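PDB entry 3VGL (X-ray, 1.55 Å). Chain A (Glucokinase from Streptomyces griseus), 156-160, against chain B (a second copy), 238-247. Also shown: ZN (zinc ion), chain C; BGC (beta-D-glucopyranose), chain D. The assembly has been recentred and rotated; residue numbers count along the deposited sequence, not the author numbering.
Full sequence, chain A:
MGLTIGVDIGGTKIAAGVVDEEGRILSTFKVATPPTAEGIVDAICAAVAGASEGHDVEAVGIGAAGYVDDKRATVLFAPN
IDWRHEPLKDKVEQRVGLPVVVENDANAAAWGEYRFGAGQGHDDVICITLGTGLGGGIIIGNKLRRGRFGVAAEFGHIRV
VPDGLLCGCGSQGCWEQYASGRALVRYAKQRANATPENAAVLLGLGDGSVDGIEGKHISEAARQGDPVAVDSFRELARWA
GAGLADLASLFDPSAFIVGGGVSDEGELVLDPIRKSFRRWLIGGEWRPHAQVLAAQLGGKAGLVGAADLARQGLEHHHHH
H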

ATOM      1  N   GLY A 156      11.212   2.514 -14.377  1.00  9.51           N
ATOM      2  CA  GLY A 156      10.731   1.181 -13.996  1.00  9.69           C
ATOM      3  C   GLY A 156      10.940   0.849 -12.542  1.00  9.14           C
ATOM      4  O   GLY A 156      10.292  -0.036 -12.010  1.00  9.62           O
ATOM      5  N   HIS A 157      11.852   1.587 -11.886  1.00  9.25           N
ATOM      6  CA  HIS A 157      12.191   1.286 -10.494  1.00 10.45           C
ATOM      7  C   HIS A 157      11.783   2.366  -9.513  1.00 10.40           C
ATOM      8  O   HIS A 157      12.207   2.377  -8.361  1.00 11.05           O
ATOM      9  CB  HIS A 157      13.681   0.885 -10.391  1.00 10.69           C
ATOM     10  CG  HIS A 157      14.028  -0.144 -11.400  1.00  9.67           C
ATOM     11  ND1 HIS A 157      13.605  -1.454 -11.288  1.00 11.69           N
ATOM     12  CD2 HIS A 157      14.605  -0.021 -12.627  1.00 10.42           C
ATOM     13  CE1 HIS A 157      13.961  -2.109 -12.384  1.00 11.91           C
ATOM     14  NE2 HIS A 157      14.563  -1.266 -13.210  1.00 10.79           N
ATOM     15  N   ILE A 158      10.881   3.237  -9.958  1.00 10.64           N
ATOM     16  CA  ILE A 158      10.174   4.127  -9.023  1.00 11.55           C
ATOM     17  C   ILE A 158       9.241   3.242  -8.201  1.00 10.79           C
ATOM     18  O   ILE A 158       8.599   2.341  -8.733  1.00 10.85           O
ATOM     19  CB  ILE A 158       9.304   5.150  -9.809  1.00 12.28           C
ATOM     20  CG1 ILE A 158      10.223   6.112 -10.580  1.00 14.20           C
ATOM     21  CG2 ILE A 158       8.352   5.920  -8.870  1.00 17.05           C
ATOM     22  CD1 ILE A 158       9.440   6.799 -11.716  1.00 17.39           C
ATOM     23  N   ARG A 159       9.163   3.474  -6.904  1.00 11.26           N
ATOM     24  CA  ARG A 159       8.360   2.605  -6.027  1.00 11.38           C
ATOM     25  C   ARG A 159       6.919   3.071  -6.051  1.00 11.11           C
ATOM     26  O   ARG A 159       6.601   4.195  -5.609  1.00 12.92           O
ATOM     27  CB  ARG A 159       8.886   2.676  -4.600  1.00 12.92           C
ATOM     28  CG  ARG A 159       8.131   1.740  -3.683  1.00 13.79           C
ATOM     29  CD  ARG A 159       8.583   1.845  -2.236  1.00 18.13           C
ATOM     30  NE  ARG A 159       8.169   3.108  -1.620  1.00 21.00           N
ATOM     31  CZ  ARG A 159       8.323   3.382  -0.332  1.00 22.88           C
ATOM     32  NH1 ARG A 159       7.958   4.572   0.146  1.00 23.25           N
ATOM     33  NH2 ARG A 159       8.815   2.451   0.484  1.00 24.87           N
ATOM     34  N   VAL A 160       6.062   2.235  -6.592  1.00  9.42           N
ATOM     35  CA  VAL A 160       4.639   2.557  -6.656  1.00 10.72           C
ATOM     36  C   VAL A 160       3.837   1.877  -5.552  1.00 10.63           C
ATOM     37  O   VAL A 160       2.785   2.409  -5.174  1.00 12.03           O
ATOM     38  CB  VAL A 160       4.009   2.299  -8.053  1.00 10.69           C
ATOM     39  CG1 VAL A 160       4.707   3.175  -9.101  1.00 12.97           C
ATOM     40  CG2 VAL A 160       4.043   0.836  -8.457  1.00 11.95           C
TER
ATOM     41  N   ARG B 238      12.080   8.585   6.547  1.00 14.35           N
ATOM     42  CA  ARG B 238      11.668   7.368   5.847  1.00 14.72           C
ATOM     43  C   ARG B 238      11.020   7.734   4.522  1.00 13.72           C
ATOM     44  O   ARG B 238      11.384   7.225   3.451  1.00 14.34           O
ATOM     45  CB  ARG B 238      10.684   6.579   6.741  1.00 16.14           C
ATOM     46  CG  ARG B 238       9.886   5.445   6.058  1.00 20.48           C
ATOM     47  CD  ARG B 238       8.732   4.988   6.999  1.00 26.06           C
ATOM     48  NE  ARG B 238       7.851   3.987   6.398  1.00 30.35           N
ATOM     49  CZ  ARG B 238       6.674   3.593   6.894  1.00 31.78           C
ATOM     50  NH1 ARG B 238       6.196   4.102   8.027  1.00 32.55           N
ATOM     51  NH2 ARG B 238       5.966   2.671   6.250  1.00 31.97           N
ATOM     52  N   TRP B 239      10.065   8.647   4.599  1.00 11.89           N
ATOM     53  CA  TRP B 239       9.322   9.014   3.399  1.00 10.66           C
ATOM     54  C   TRP B 239      10.086  10.007   2.532  1.00 10.74           C
ATOM     55  O   TRP B 239      10.006   9.934   1.279  1.00 10.74           O
ATOM     56  CB  TRP B 239       7.970   9.591   3.788  1.00 11.78           C
ATOM     57  CG  TRP B 239       7.104   8.578   4.438  1.00 10.91           C
ATOM     58  CD1 TRP B 239       6.849   8.454   5.786  1.00 13.29           C
ATOM     59  CD2 TRP B 239       6.342   7.562   3.788  1.00 11.79           C
ATOM     60  NE1 TRP B 239       5.988   7.394   6.000  1.00 15.98           N
ATOM     61  CE2 TRP B 239       5.669   6.833   4.793  1.00 13.34           C
ATOM     62  CE3 TRP B 239       6.180   7.189   2.451  1.00 12.53           C
ATOM     63  CZ2 TRP B 239       4.811   5.747   4.489  1.00 15.95           C
ATOM     64  CZ3 TRP B 239       5.328   6.088   2.146  1.00 15.04           C
ATOM     65  CH2 TRP B 239       4.663   5.402   3.172  1.00 15.99           C
ATOM     66  N   ALA B 240      10.791  10.961   3.157  1.00 11.06           N
ATOM     67  CA  ALA B 240      11.513  11.936   2.348  1.00 10.76           C
ATOM     68  C   ALA B 240      12.654  11.243   1.582  1.00 11.92           C
ATOM     69  O   ALA B 240      12.841  11.476   0.384  1.00 11.44           O
ATOM     70  CB  ALA B 240      12.068  13.080   3.235  1.00 12.07           C
ATOM     71  N   GLY B 241      13.405  10.405   2.290  1.00 11.75           N
ATOM     72  CA  GLY B 241      14.528   9.675   1.671  1.00 12.80           C
ATOM     73  C   GLY B 241      14.102   8.694   0.598  1.00 12.57           C
ATOM     74  O   GLY B 241      14.763   8.606  -0.446  1.00 12.66           O
ATOM     75  N   ALA B 242      13.017   7.948   0.831  1.00 12.36           N
ATOM     76  CA  ALA B 242      12.491   7.031  -0.196  1.00 13.74           C
ATOM     77  C   ALA B 242      12.090   7.798  -1.442  1.00 12.97           C
ATOM     78  O   ALA B 242      12.347   7.353  -2.574  1.00 12.91           O
ATOM     79  CB  ALA B 242      11.305   6.214   0.330  1.00 13.33           C
ATOM     80  N   GLY B 243      11.465   8.958  -1.259  1.00 12.99           N
ATOM     81  CA  GLY B 243      11.083   9.775  -2.399  1.00 12.78           C
ATOM     82  C   GLY B 243      12.288  10.329  -3.134  1.00 12.77           C
ATOM     83  O   GLY B 243      12.271  10.425  -4.355  1.00 12.86           O
ATOM     84  N   LEU B 244      13.321  10.766  -2.403  1.00 12.98           N
ATOM     85  CA  LEU B 244      14.561  11.210  -3.059  1.00 13.17           C
ATOM     86  C   LEU B 244      15.197  10.087  -3.863  1.00 13.33           C
ATOM     87  O   LEU B 244      15.745  10.329  -4.955  1.00 14.18           O
ATOM     88  CB  LEU B 244      15.589  11.734  -2.042  1.00 13.32           C
ATOM     89  CG  LEU B 244      15.277  13.090  -1.405  1.00 13.97           C
ATOM     90  CD1 LEU B 244      16.423  13.441  -0.479  1.00 17.58           C
ATOM     91  CD2 LEU B 244      15.057  14.214  -2.423  1.00 15.04           C
ATOM     92  N   ALA B 245      15.125   8.861  -3.339  1.00 13.19           N
ATOM     93  CA  ALA B 245      15.628   7.724  -4.133  1.00 13.54           C
ATOM     94  C   ALA B 245      14.826   7.572  -5.422  1.00 14.17           C
ATOM     95  O   ALA B 245      15.418   7.341  -6.502  1.00 15.11           O
ATOM     96  CB  ALA B 245      15.646   6.470  -3.318  1.00 13.44           C
ATOM     97  N   ASP B 246      13.506   7.726  -5.351  1.00 13.23           N
ATOM     98  CA  ASP B 246      12.695   7.732  -6.602  1.00 14.67           C
ATOM     99  C   ASP B 246      13.091   8.888  -7.551  1.00 14.69           C
ATOM    100  O   ASP B 246      13.173   8.723  -8.780  1.00 15.52           O
ATOM    101  CB  ASP B 246      11.193   7.801  -6.299  1.00 14.96           C
ATOM    102  CG  ASP B 246      10.632   6.487  -5.711  1.00 17.41           C
ATOM    103  OD1 ASP B 246      11.265   5.429  -5.816  1.00 18.25           O
ATOM    104  OD2 ASP B 246       9.546   6.561  -5.104  1.00 21.87           O
ATOM    105  N   LEU B 247      13.360  10.064  -6.987  1.00 13.26           N
ATOM    106  CA  LEU B 247      13.794  11.169  -7.834  1.00 13.84           C
ATOM    107  C   LEU B 247      15.154  10.906  -8.476  1.00 14.50           C
ATOM    108  O   LEU B 247      15.424  11.465  -9.557  1.00 15.33           O
ATOM    109  CB  LEU B 247      13.826  12.477  -7.040  1.00 12.70           C
ATOM    110  CG  LEU B 247      12.484  13.014  -6.530  1.00 12.18           C
ATOM    111  CD1 LEU B 247      12.702  14.310  -5.731  1.00 12.99           C
ATOM    112  CD2 LEU B 247      11.541  13.347  -7.672  1.00 15.69           C
TER
HETATM  113 ZN    ZN C 322      13.008  -2.520  -9.570  1.00 14.53          ZN
HETATM  114  C2  BGC D 324      15.821  -1.542 -16.910  1.00 17.25           C
HETATM  115  C3  BGC D 324      15.927  -0.347 -17.854  1.00 16.81           C
HETATM  116  C4  BGC D 324      15.376  -0.677 -19.242  1.00 16.67           C
HETATM  117  C5  BGC D 324      13.983  -1.257 -19.066  1.00 17.12           C
HETATM  118  C6  BGC D 324      13.351  -1.657 -20.403  1.00 17.27           C
HETATM  119  C1  BGC D 324      14.373  -2.020 -16.893  1.00 16.49           C
HETATM  120  O1  BGC D 324      14.234  -3.179 -16.120  1.00 17.45           O
HETATM  121  O2  BGC D 324      16.154  -1.078 -15.588  1.00 16.33           O
HETATM  122  O3  BGC D 324      17.251   0.072 -17.968  1.00 17.84           O
HETATM  123  O4  BGC D 324      15.283   0.514 -20.003  1.00 17.24           O
HETATM  124  O5  BGC D 324      14.000  -2.396 -18.218  1.00 16.94           O
HETATM  125  O6  BGC D 324      14.142  -2.628 -21.068  1.00 18.66           O
HETATM  126  O   HOH W   1      13.669   4.328  -7.153  1.00 11.05           O
HETATM  127  O   HOH W   2       9.355   4.885   2.638  1.00 22.36           O
HETATM  128  O   HOH W   3       8.339   6.638  -2.364  1.00 22.73           O

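How does a short irregular segment dock on a helix? Residues 238–247 of chain B are helical throughout, with i to i+4 bonds such as D246(B) N to A242(B) O at 3.0 Å, while the segment from chain A forms no strand or helix where it meets them. The backbones come closest at I158(A) and D246(B), whose CA atoms lie 5.0 Å apart. From there R159(A) reaches back along the helix past A242(B) to W239(B), residues spaced three and four apart and so brought to a similar side of it.

What holds the backbone of chain A at D246(B)? The amide N of R159(A) donates a hydrogen bond to OD1 of D246(B), 3.1 Å long with an angle of 160° at the hydrogen. The aspartate's CB leaves its CA sideways to the other stretch, but chi1 in the m well (-72°) and chi2 of -17° bring the carboxylate nearer to it. OD1 also accepts a bond from water 1 at 3.0 Å, and the same water donates to O of H157(A) at 2.7 Å, so one carboxylate oxygen serves consecutive peptide units, one directly and one through water. I158(A), m at chi1 and t at chi2, adds a van der Waals contact, its CG2 methyl lying 3.9 Å from the carboxylate carbon CG of D246(B).

Why is the arginine extended and then bent? In R159(A), t at chi1 and chi2 carries the chain outward, and p at chi3 (71°) turns its end, leaving NH1 3.7 Å from CB of A242(B) and 3.6 Å from CZ3 of W239(B). The alanine methyl lies over one face of the guanidinium, where a flat cation can pack against carbon while its N-H bonds point outward in the plane. Two waters use that freedom: NH1 donates to water 2 at 2.9 Å and to water 3 at 3.3 Å. Water 2 passes a bond to O of R238(B) at 3.2 Å, and water 3 to OD2 of D246(B) at 3.0 Å. Arginine and aspartate are thus linked through water at their charged ends.

Where does the histidine ring go, if not to the helix? The end of H157(A) leads away from chain B, with chi1 at m (-49°) and chi2 at -73°. Its ND1 binds zinc at 2.1 Å, alongside ligands elsewhere in the structure, and its NE2 donates to O2 of the glucose at 2.9 Å. In a glucokinase, this places a sugar-binding residue directly beside the intersubunit contact.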